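Local coordinates for Glucose/sorbosone dehydrogenases (Escherichia coli K12, PDB 2G8S), which is a beta-propeller protein of the glucose/sorbosone dehydrogenase family and holds a bound calcium ion, at residues L213-H216 with D222-N225; P263-K268 with I302-N307; N198-A203 with R324-R329; Q157-L162 with W192-R197. All blocks are in the same frame, centred on the assembly; numbering follows the deposited sequence. Where two conformers were deposited one is given.

Contact 1 of 4, residues L213-H216 with D222-N225; sequences LNEH and DEIN. With CA (calcium ion), chain C; EDO (1,2-ethanediol), chain E.
Glu223 OE1 is gripped from two sides, by the calcium ion at 2.5 Å and by Asn225 ND2 at 2.8 Å, and Glu215 of the facing strand comes up alongside it. The Asn225 bond is nearly straight (165°), lies close to the plane of the amide and reaches OE1 on its anti side. Since OE2 binds the metal as well, the Glu223 carboxylate is bidentate and cannot turn freely. Glu215 has CG between its backbone N and carbonyl carbon (chi1 56°); from there the extended chain runs beside Glu223, pointing the same way. Its OE2 stops 3.5 Å from Glu223 OE1, a meeting of two acceptors that the calcium charge probably eases. Water 1, a ligand of the metal, donates to Glu215 OE2 at 2.7 Å, making Glu215 a second-shell residue. Water 2 does the same to Asn225 OD1 at 2.8 Å, while Tyr233 O completes the calcium site with waters 3 and 4. Glu215 OE1 accepts from Arg197 N and from a 1,2-ethanediol.

Beneath these groups the backbones pair antiparallel, with Leu213–Asn225 and Glu215–Glu223 as hydrogen-bonded pairs, for example Leu213 N to Asn225 O at 2.9 Å. The two strands form a beta hairpin in the middle of a four-stranded sheet: 198-205 flanks strand 210-216, and 265-267 flanks 222-225.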
# COMPACT_ATOMS: atom_id res chain seq x y z
N LEU A 213 -2.05 -1.40 -8.71
CA LEU A 213 -1.78 -1.99 -7.41
C LEU A 213 -0.96 -3.25 -7.54
O LEU A 213 -0.90 -3.85 -8.63
CB LEU A 213 -3.06 -2.27 -6.64
CG LEU A 213 -4.08 -3.33 -7.02
CD1 LEU A 213 -3.62 -4.76 -6.73
CD2 LEU A 213 -5.36 -3.06 -6.23
N ASN A 214 -0.35 -3.65 -6.43
CA ASN A 214 0.30 -4.95 -6.40
C ASN A 214 -0.19 -5.78 -5.22
O ASN A 214 -0.84 -5.26 -4.30
CB ASN A 214 1.84 -4.83 -6.45
CG ASN A 214 2.45 -4.32 -5.16
OD1 ASN A 214 2.01 -4.66 -4.05
ND2 ASN A 214 3.51 -3.53 -5.29
N GLU A 215 0.09 -7.07 -5.28
CA GLU A 215 -0.37 -7.96 -4.21
C GLU A 215 0.53 -9.16 -4.04
O GLU A 215 1.17 -9.63 -4.99
CB GLU A 215 -1.83 -8.40 -4.41
CG GLU A 215 -2.15 -9.06 -5.71
CD GLU A 215 -3.64 -9.39 -5.81
OE1 GLU A 215 -4.09 -10.27 -5.05
OE2 GLU A 215 -4.35 -8.77 -6.64
N HIS A 216 0.57 -9.67 -2.80
CA HIS A 216 1.29 -10.89 -2.51
C HIS A 216 0.49 -12.11 -2.93
O HIS A 216 -0.70 -12.23 -2.60
CB HIS A 216 1.55 -11.03 -1.01
CG HIS A 216 2.58 -10.07 -0.50
ND1 HIS A 216 2.90 -9.98 0.84
CD2 HIS A 216 3.34 -9.16 -1.13
CE1 HIS A 216 3.82 -9.05 1.00
NE2 HIS A 216 4.11 -8.54 -0.18
N ASP A 222 2.81 -13.38 -6.97
CA ASP A 222 2.66 -11.93 -6.77
C ASP A 222 2.21 -11.30 -8.08
O ASP A 222 2.56 -11.79 -9.16
CB ASP A 222 3.97 -11.27 -6.34
CG ASP A 222 4.38 -11.58 -4.91
OD1 ASP A 222 3.80 -12.49 -4.26
OD2 ASP A 222 5.32 -10.90 -4.44
N GLU A 223 1.46 -10.20 -7.99
CA GLU A 223 0.85 -9.56 -9.17
C GLU A 223 0.96 -8.04 -9.14
O GLU A 223 1.01 -7.43 -8.08
CB GLU A 223 -0.64 -9.89 -9.25
CG GLU A 223 -0.98 -11.36 -9.48
CD GLU A 223 -2.49 -11.58 -9.61
OE1 GLU A 223 -3.28 -10.63 -9.35
OE2 GLU A 223 -2.88 -12.71 -9.99
N ILE A 224 0.96 -7.46 -10.34
CA ILE A 224 0.58 -6.07 -10.56
C ILE A 224 -0.74 -6.08 -11.34
O ILE A 224 -0.83 -6.73 -12.39
CB ILE A 224 1.61 -5.29 -11.40
CG1 ILE A 224 2.98 -5.30 -10.73
CG2 ILE A 224 1.12 -3.84 -11.62
CD1 ILE A 224 4.10 -4.70 -11.59
N ASN A 225 -1.75 -5.40 -10.80
CA ASN A 225 -3.03 -5.23 -11.48
C ASN A 225 -3.32 -3.77 -11.77
O ASN A 225 -2.83 -2.86 -11.07
CB ASN A 225 -4.15 -5.81 -10.61
CG ASN A 225 -4.09 -7.31 -10.52
OD1 ASN A 225 -4.25 -7.98 -11.53
ND2 ASN A 225 -3.85 -7.85 -9.33
CA CA C . -5.30 -12.06 -9.66
C1 EDO E . -2.76 -13.00 -5.78
O1 EDO E . -4.18 -12.82 -5.87
C2 EDO E . -2.45 -14.49 -5.75
O2 EDO E . -3.08 -15.13 -6.85
O HOH W 1 -5.86 -10.73 -7.76
O HOH W 2 -5.44 -10.46 -11.53
O HOH W 3 -5.48 -13.87 -8.14
O HOH W 4 -5.55 -13.76 -11.26

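Contact 2 of 4, residues P263-K268 with I302-N307; sequences PVFYWK and IVMSVN. With EDO (1,2-ethanediol), chain N.
Phe265 and Met304, the latter a selenomethionine, make the tight part of this contact. In the conformer described here, of two deposited, the methyl CE of Met304 sits over the centre of the Phe265 ring, 3.5 Å from the centroid and only 4° off the normal, a CH-pi contact with all six ring carbons about equally near. The methyl arrives there because the Met304 chain bends at its last torsion (chi3 80°). That leaves SE at the edge of the indole, 4.0 Å from Trp267 CZ2, as a Met-aromatic contact. Ile302 CD1 slides in beside the same carbon, 3.8 Å from Trp267 CZ2. Within its own strand Phe265 rests its CE2 over the Trp267 face.

The strand axes lie 12.1 Å apart and no hydrogen bond crosses, so only side chains span the gap. Past Trp267 the segment runs on, loosely, to exposed Lys268, which does not touch 302-307; its carbonyl takes a weak bond from a 1,2-ethanediol.

Two successive propeller sheets meet here. Strand 265-267 is the last of one and pairs with 222-225; strand 300-307 runs inside the next, between 290-295 and 310-317, where Glu313 accepts from Trp267 NE1.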
# COMPACT_ATOMS: atom_id res chain seq x y z
N PRO A 263 -3.60 -10.16 -14.23
CA PRO A 263 -2.65 -9.10 -13.88
C PRO A 263 -1.86 -8.67 -15.12
O PRO A 263 -1.82 -9.41 -16.11
CB PRO A 263 -1.72 -9.78 -12.88
CG PRO A 263 -1.72 -11.23 -13.34
CD PRO A 263 -3.15 -11.48 -13.75
N VAL A 264 -1.26 -7.49 -15.07
CA VAL A 264 -0.38 -7.08 -16.14
C VAL A 264 1.04 -7.61 -15.95
O VAL A 264 1.85 -7.56 -16.87
CB VAL A 264 -0.38 -5.55 -16.36
CG1 VAL A 264 -1.78 -5.07 -16.73
CG2 VAL A 264 0.15 -4.80 -15.14
N PHE A 265 1.34 -8.10 -14.75
CA PHE A 265 2.61 -8.77 -14.47
C PHE A 265 2.41 -9.73 -13.32
O PHE A 265 1.65 -9.45 -12.39
CB PHE A 265 3.69 -7.74 -14.11
CG PHE A 265 5.09 -8.24 -14.32
CD1 PHE A 265 5.72 -8.07 -15.54
CD2 PHE A 265 5.78 -8.91 -13.30
CE1 PHE A 265 7.02 -8.55 -15.75
CE2 PHE A 265 7.07 -9.39 -13.50
CZ PHE A 265 7.69 -9.21 -14.73
N TYR A 266 3.08 -10.87 -13.37
CA TYR A 266 3.11 -11.76 -12.23
C TYR A 266 4.48 -12.39 -12.07
O TYR A 266 5.27 -12.44 -13.04
CB TYR A 266 2.01 -12.85 -12.31
CG TYR A 266 2.08 -13.68 -13.57
CD1 TYR A 266 2.86 -14.85 -13.62
CD2 TYR A 266 1.40 -13.28 -14.72
CE1 TYR A 266 2.93 -15.60 -14.80
CE2 TYR A 266 1.47 -14.02 -15.89
CZ TYR A 266 2.23 -15.17 -15.92
OH TYR A 266 2.29 -15.88 -17.09
N TRP A 267 4.78 -12.81 -10.85
CA TRP A 267 6.02 -13.52 -10.56
C TRP A 267 5.67 -14.88 -9.99
O TRP A 267 5.05 -14.97 -8.93
CB TRP A 267 6.84 -12.79 -9.49
CG TRP A 267 7.39 -11.44 -9.85
CD1 TRP A 267 8.68 -11.16 -10.25
CD2 TRP A 267 6.73 -10.17 -9.76
NE1 TRP A 267 8.84 -9.81 -10.44
CE2 TRP A 267 7.66 -9.18 -10.14
CE3 TRP A 267 5.43 -9.78 -9.38
CZ2 TRP A 267 7.33 -7.81 -10.18
CZ3 TRP A 267 5.10 -8.42 -9.42
CH2 TRP A 267 6.05 -7.46 -9.81
N LYS A 268 6.07 -15.95 -10.68
CA LYS A 268 5.93 -17.28 -10.09
C LYS A 268 6.87 -17.54 -8.92
O LYS A 268 6.62 -18.41 -8.09
CB LYS A 268 6.06 -18.36 -11.16
CG LYS A 268 4.83 -18.48 -12.05
CD LYS A 268 4.99 -19.70 -12.91
CE LYS A 268 3.82 -19.90 -13.84
NZ LYS A 268 4.00 -21.25 -14.45
N ILE A 302 12.77 -3.68 -7.12
CA ILE A 302 12.62 -4.08 -8.51
C ILE A 302 12.48 -2.84 -9.37
O ILE A 302 11.65 -1.97 -9.09
CB ILE A 302 11.38 -4.98 -8.70
CG1 ILE A 302 11.31 -6.06 -7.60
CG2 ILE A 302 11.40 -5.61 -10.08
CD1 ILE A 302 9.98 -6.80 -7.62
N VAL A 303 13.30 -2.75 -10.42
CA VAL A 303 13.24 -1.64 -11.35
C VAL A 303 12.54 -2.13 -12.61
O VAL A 303 12.99 -3.10 -13.23
CB VAL A 303 14.64 -1.13 -11.73
CG1 VAL A 303 14.53 0.12 -12.59
CG2 VAL A 303 15.44 -0.84 -10.48
N MSE A 304 11.44 -1.47 -12.97
CA MSE A 304 10.66 -1.91 -14.12
C MSE A 304 10.45 -0.81 -15.12
O MSE A 304 10.38 0.37 -14.76
CB MSE A 304 9.31 -2.46 -13.66
CG MSE A 304 9.44 -3.46 -12.52
SE MSE A 304 7.82 -4.34 -12.13
CE MSE A 304 7.88 -5.66 -13.60
N SER A 305 10.38 -1.20 -16.40
CA SER A 305 10.09 -0.26 -17.49
C SER A 305 8.58 -0.24 -17.69
O SER A 305 7.96 -1.29 -17.86
CB SER A 305 10.76 -0.73 -18.78
OG SER A 305 12.16 -0.52 -18.74
N VAL A 306 7.99 0.96 -17.66
CA VAL A 306 6.56 1.11 -17.85
C VAL A 306 6.30 1.51 -19.30
O VAL A 306 6.92 2.45 -19.80
CB VAL A 306 5.96 2.19 -16.92
CG1 VAL A 306 4.44 2.33 -17.14
CG2 VAL A 306 6.24 1.84 -15.47
N ASN A 307 5.40 0.78 -19.96
CA ASN A 307 5.15 0.93 -21.39
C ASN A 307 3.64 0.93 -21.61
O ASN A 307 3.06 -0.12 -21.91
CB ASN A 307 5.85 -0.22 -22.14
CG ASN A 307 5.62 -0.19 -23.65
OD1 ASN A 307 5.39 0.87 -24.24
ND2 ASN A 307 5.71 -1.37 -24.28
C1 EDO N . 4.98 -21.33 -7.80
O1 EDO N . 6.13 -21.67 -8.58
C2 EDO N . 4.09 -20.37 -8.59
O2 EDO N . 3.29 -21.10 -9.53

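Contact 3 of 4, residues N198-A203 with R324-R329; sequences NPQGMA and RIRDVR. With EDO (1,2-ethanediol), chain F.
Arg326, which meets Gln200 across this contact, sits with Asp327 in a classic beta bulge facing Leu339. The side chains of Gln200 and Arg326 cross at about a right angle, and the Gln200 amide meets the guanidinium at its edge, the two planes 82° apart. Arg326 NH1 comes within 3.1 Å of the atom modelled as Gln200 NE2; that amide is probably turned over in the model, so its atom assignment is doubtful.

The arginine leaves the backbone with CG anti to N (chi1 165°) and then bends at chi2 and chi3, which folds the guanidinium back near its own carbonyl. A 1,2-ethanediol, probably from the crystallisation liquor, bridges the two ends of this fold: NH1 of Arg326 donates to diol O2 at 3.2 Å, with an angle of 159°, and diol O2 in turn donates to Arg326 O at 2.9 Å. Trp21 O also binds the diol. Next along the strand, Asp327 OD1 receives Val328 N at 2.9 Å from above the carboxylate plane and forms a salt bridge with Arg134.

Near the centre of the chain, two edge strands of different propeller sheets, 198-205 and 325-330, thus approach through the Gln200–Arg326 pair alone, with the diol held on the Arg326 side. The approach is polar and light: no clear bond joins the segments, and the guanidinium and carbonyl of Arg326 find a partner in the diol instead.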
# COMPACT_ATOMS: atom_id res chain seq x y z
N ASN A 198 -3.72 -10.10 -0.90
CA ASN A 198 -3.18 -9.12 0.04
C ASN A 198 -2.46 -8.01 -0.72
O ASN A 198 -1.28 -8.14 -1.07
CB ASN A 198 -2.26 -9.73 1.11
CG ASN A 198 -2.01 -8.76 2.26
OD1 ASN A 198 -2.83 -7.88 2.51
ND2 ASN A 198 -0.89 -8.92 2.98
N PRO A 199 -3.18 -6.91 -1.00
CA PRO A 199 -2.59 -5.83 -1.78
C PRO A 199 -1.60 -5.11 -0.88
O PRO A 199 -1.84 -4.97 0.32
CB PRO A 199 -3.79 -4.93 -2.10
CG PRO A 199 -4.75 -5.18 -0.99
CD PRO A 199 -4.54 -6.59 -0.54
N GLN A 200 -0.49 -4.67 -1.47
CA GLN A 200 0.53 -3.97 -0.70
C GLN A 200 0.75 -2.57 -1.28
O GLN A 200 0.13 -1.61 -0.83
CB GLN A 200 1.80 -4.82 -0.60
CG GLN A 200 1.58 -6.11 0.19
CD GLN A 200 1.47 -5.89 1.69
OE1 GLN A 200 0.39 -5.58 2.22
NE2 GLN A 200 2.58 -6.06 2.38
N GLY A 201 1.59 -2.45 -2.30
CA GLY A 201 1.76 -1.17 -2.95
C GLY A 201 0.60 -0.78 -3.86
O GLY A 201 -0.05 -1.62 -4.48
N MSE A 202 0.35 0.52 -3.92
CA MSE A 202 -0.58 1.10 -4.89
C MSE A 202 -0.08 2.49 -5.24
O MSE A 202 0.54 3.16 -4.41
CB MSE A 202 -2.00 1.25 -4.34
CG MSE A 202 -2.67 0.00 -3.88
SE MSE A 202 -4.61 0.15 -4.04
CE MSE A 202 -4.95 1.68 -2.85
N ALA A 203 -0.35 2.92 -6.47
CA ALA A 203 0.03 4.27 -6.89
C ALA A 203 -0.71 4.67 -8.16
O ALA A 203 -1.10 3.81 -8.95
CB ALA A 203 1.53 4.35 -7.12
N ARG A 324 15.17 -6.12 4.01
CA ARG A 324 13.79 -6.23 3.51
C ARG A 324 13.29 -4.83 3.16
O ARG A 324 13.49 -3.90 3.94
CB ARG A 324 12.88 -6.83 4.58
CG ARG A 324 13.27 -8.23 5.06
CD ARG A 324 12.55 -8.61 6.36
NE ARG A 324 11.10 -8.40 6.33
CZ ARG A 324 10.23 -9.24 5.76
NH1 ARG A 324 10.65 -10.35 5.17
NH2 ARG A 324 8.93 -8.97 5.79
N ILE A 325 12.65 -4.67 2.01
CA ILE A 325 12.17 -3.35 1.59
C ILE A 325 10.66 -3.24 1.76
O ILE A 325 9.91 -4.04 1.19
CB ILE A 325 12.58 -3.03 0.13
CG1 ILE A 325 14.10 -3.15 -0.06
CG2 ILE A 325 12.07 -1.65 -0.26
CD1 ILE A 325 14.94 -2.26 0.87
N ARG A 326 10.24 -2.23 2.51
CA ARG A 326 8.83 -2.03 2.84
C ARG A 326 8.14 -0.99 1.94
O ARG A 326 7.02 -1.23 1.48
CB ARG A 326 8.69 -1.64 4.32
CG ARG A 326 7.34 -1.05 4.74
CD ARG A 326 6.13 -1.95 4.41
NE ARG A 326 6.14 -3.19 5.17
CZ ARG A 326 5.36 -4.23 4.90
NH1 ARG A 326 4.54 -4.21 3.86
NH2 ARG A 326 5.43 -5.31 5.66
N ASP A 327 8.78 0.15 1.71
CA ASP A 327 8.11 1.22 0.95
C ASP A 327 9.10 1.92 0.05
O ASP A 327 10.30 1.97 0.35
CB ASP A 327 7.41 2.25 1.87
CG ASP A 327 6.21 2.93 1.21
OD1 ASP A 327 5.87 2.62 0.04
OD2 ASP A 327 5.58 3.79 1.87
N VAL A 328 8.58 2.44 -1.06
CA VAL A 328 9.37 3.14 -2.06
C VAL A 328 8.52 4.32 -2.54
O VAL A 328 7.35 4.14 -2.89
CB VAL A 328 9.73 2.23 -3.28
CG1 VAL A 328 10.56 3.00 -4.30
CG2 VAL A 328 10.49 0.97 -2.83
N ARG A 329 9.12 5.51 -2.53
CA ARG A 329 8.42 6.72 -2.95
C ARG A 329 9.31 7.62 -3.77
O ARG A 329 10.51 7.72 -3.54
CB ARG A 329 7.94 7.51 -1.74
CG ARG A 329 6.81 6.86 -0.98
CD ARG A 329 5.49 6.94 -1.73
NE ARG A 329 5.14 8.33 -2.07
CZ ARG A 329 4.66 9.21 -1.20
NH1 ARG A 329 4.44 8.87 0.07
NH2 ARG A 329 4.38 10.44 -1.61
C1 EDO F . 3.34 -0.21 2.49
O1 EDO F . 4.53 0.52 2.22
C2 EDO F . 3.11 -1.29 1.43
O2 EDO F . 4.24 -2.16 1.43

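Contact 4 of 4, residues Q157-L162 with W192-R197; sequences QDLDKL and WSYGIR
The Tyr194 ring carries Leu159 on one face: methyl CD2 lies 3.7 Å from the centroid, 12° off the normal, in a CH-pi contact over the middle of the ring. The Gln157 amide approaches it obliquely, the two planes 48° apart, with Gln157 OE1 3.9 Å from Tyr194 CE1. The chain of Gln157 bends at chi2 (-67°), which swings the amide back toward the 192-197 segment, and NE2 ends 3.6 Å from the CA of Gly195. That glycine has a positive phi and no side chain, so the amide can lie close against its CA. Both ends of the amide are fixed from outside, NE2 donating to Trp235 O and OE1 accepting from Asn232 ND2.

In the propeller, 157-162 is part of the loop between strands 142-147 and 165-170 of one sheet. It packs on the stretch that leaves the last strand of that sheet, 191-194, for the first strand of the next, 198-205; the CA of Gly195 is about 7 Å from the calcium ion.

A type I turn from Asp158 to Lys161 shapes the loop. Lys161 NZ bridges two carboxylates, reaching Asp158 OD2 at 2.8 Å and, more weakly, Asp160 OD1 at 3.3 Å.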
# COMPACT_ATOMS: atom_id res chain seq x y z
N GLN A 157 -14.11 -13.24 -2.85
CA GLN A 157 -15.15 -13.30 -3.88
C GLN A 157 -16.52 -12.83 -3.39
O GLN A 157 -17.43 -12.62 -4.20
CB GLN A 157 -15.27 -14.73 -4.42
CG GLN A 157 -14.06 -15.19 -5.22
CD GLN A 157 -13.92 -14.42 -6.50
OE1 GLN A 157 -14.84 -14.37 -7.31
NE2 GLN A 157 -12.76 -13.79 -6.70
N ASP A 158 -16.68 -12.69 -2.08
CA ASP A 158 -17.98 -12.40 -1.47
C ASP A 158 -18.23 -10.90 -1.46
O ASP A 158 -17.52 -10.17 -0.77
CB ASP A 158 -18.03 -12.92 -0.04
CG ASP A 158 -18.00 -14.44 0.06
OD1 ASP A 158 -18.24 -15.12 -0.97
OD2 ASP A 158 -17.74 -14.94 1.18
N LEU A 159 -19.25 -10.45 -2.19
CA LEU A 159 -19.53 -9.01 -2.28
C LEU A 159 -20.15 -8.41 -1.02
O LEU A 159 -20.22 -7.18 -0.90
CB LEU A 159 -20.36 -8.67 -3.53
CG LEU A 159 -19.70 -8.97 -4.88
CD1 LEU A 159 -20.64 -8.61 -6.01
CD2 LEU A 159 -18.38 -8.22 -5.06
N ASP A 160 -20.61 -9.26 -0.10
CA ASP A 160 -21.13 -8.81 1.19
C ASP A 160 -20.04 -8.58 2.25
O ASP A 160 -20.33 -8.16 3.37
CB ASP A 160 -22.19 -9.78 1.73
CG ASP A 160 -21.63 -11.17 2.05
OD1 ASP A 160 -20.80 -11.69 1.27
OD2 ASP A 160 -22.06 -11.77 3.06
N LYS A 161 -18.78 -8.85 1.88
CA LYS A 161 -17.65 -8.78 2.80
C LYS A 161 -16.56 -7.87 2.26
O LYS A 161 -16.32 -7.83 1.06
CB LYS A 161 -17.07 -10.18 3.05
CG LYS A 161 -18.06 -11.15 3.67
CD LYS A 161 -17.42 -12.47 4.03
CE LYS A 161 -18.46 -13.53 4.40
NZ LYS A 161 -19.36 -13.86 3.26
N LEU A 162 -15.88 -7.16 3.16
CA LEU A 162 -14.86 -6.20 2.72
C LEU A 162 -13.44 -6.80 2.71
O LEU A 162 -12.43 -6.06 2.67
CB LEU A 162 -14.98 -4.91 3.53
CG LEU A 162 -16.21 -4.08 3.15
CD1 LEU A 162 -16.53 -3.04 4.23
CD2 LEU A 162 -16.02 -3.40 1.78
N TRP A 192 -15.08 -1.28 -5.13
CA TRP A 192 -14.74 -0.92 -6.50
C TRP A 192 -14.34 -2.17 -7.29
O TRP A 192 -14.89 -2.43 -8.36
CB TRP A 192 -13.59 0.09 -6.50
CG TRP A 192 -13.35 0.77 -7.81
CD1 TRP A 192 -12.26 0.63 -8.64
CD2 TRP A 192 -14.20 1.73 -8.44
NE1 TRP A 192 -12.38 1.44 -9.74
CE2 TRP A 192 -13.56 2.13 -9.65
CE3 TRP A 192 -15.44 2.29 -8.11
CZ2 TRP A 192 -14.13 3.08 -10.51
CZ3 TRP A 192 -16.00 3.23 -8.97
CH2 TRP A 192 -15.35 3.61 -10.16
N SER A 193 -13.40 -2.94 -6.76
CA SER A 193 -12.95 -4.19 -7.39
C SER A 193 -12.85 -5.27 -6.33
O SER A 193 -12.74 -4.96 -5.13
CB SER A 193 -11.57 -4.02 -8.05
OG SER A 193 -11.51 -2.89 -8.92
N TYR A 194 -12.86 -6.53 -6.75
CA TYR A 194 -12.77 -7.63 -5.81
C TYR A 194 -11.86 -8.74 -6.31
O TYR A 194 -11.30 -8.62 -7.40
CB TYR A 194 -14.18 -8.13 -5.42
CG TYR A 194 -15.03 -8.73 -6.53
CD1 TYR A 194 -15.31 -10.10 -6.54
CD2 TYR A 194 -15.62 -7.93 -7.50
CE1 TYR A 194 -16.11 -10.67 -7.53
CE2 TYR A 194 -16.44 -8.49 -8.50
CZ TYR A 194 -16.67 -9.86 -8.50
OH TYR A 194 -17.48 -10.41 -9.47
N GLY A 195 -11.68 -9.79 -5.52
CA GLY A 195 -10.81 -10.90 -5.93
C GLY A 195 -9.33 -10.57 -5.82
O GLY A 195 -8.53 -10.95 -6.68
N ILE A 196 -8.98 -9.87 -4.75
CA ILE A 196 -7.57 -9.63 -4.47
C ILE A 196 -7.21 -10.31 -3.15
O ILE A 196 -8.08 -10.56 -2.30
CB ILE A 196 -7.18 -8.12 -4.54
CG1 ILE A 196 -7.87 -7.33 -3.44
CG2 ILE A 196 -7.48 -7.52 -5.94
CD1 ILE A 196 -7.45 -5.87 -3.36
N ARG A 197 -5.94 -10.68 -3.02
CA ARG A 197 -5.46 -11.49 -1.89
C ARG A 197 -4.95 -10.59 -0.76
O ARG A 197 -5.66 -10.36 0.21
CB ARG A 197 -4.39 -12.48 -2.35
CG ARG A 197 -3.93 -13.46 -1.28
CD ARG A 197 -2.91 -14.45 -1.83
NE ARG A 197 -2.40 -15.34 -0.78
CZ ARG A 197 -1.36 -15.05 0.01
NH1 ARG A 197 -0.72 -13.89 -0.13
NH2 ARG A 197 -0.97 -15.93 0.93

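Contacts 1, 2 and 3 share one propeller sheet: contact 1 pairs its two middle strands, contact 3 reaches out from its first strand, 198-205, and contact 2 from its last, 265-267. Only contact 1 is strand pairing, and it is buried, as is contact 2, where apolar and aromatic side chains fill the seam to the following sheet. Contact 3, closest to the chain's centre, is only partly buried and polar. Contact 4 lies farther out, also partly buried, and mixes ring packing with surface salt bridges. It still touches contact 1, since Arg197 binds His216 and Glu215, joining the connection between the two sheets to the second-shell residue beside the calcium site.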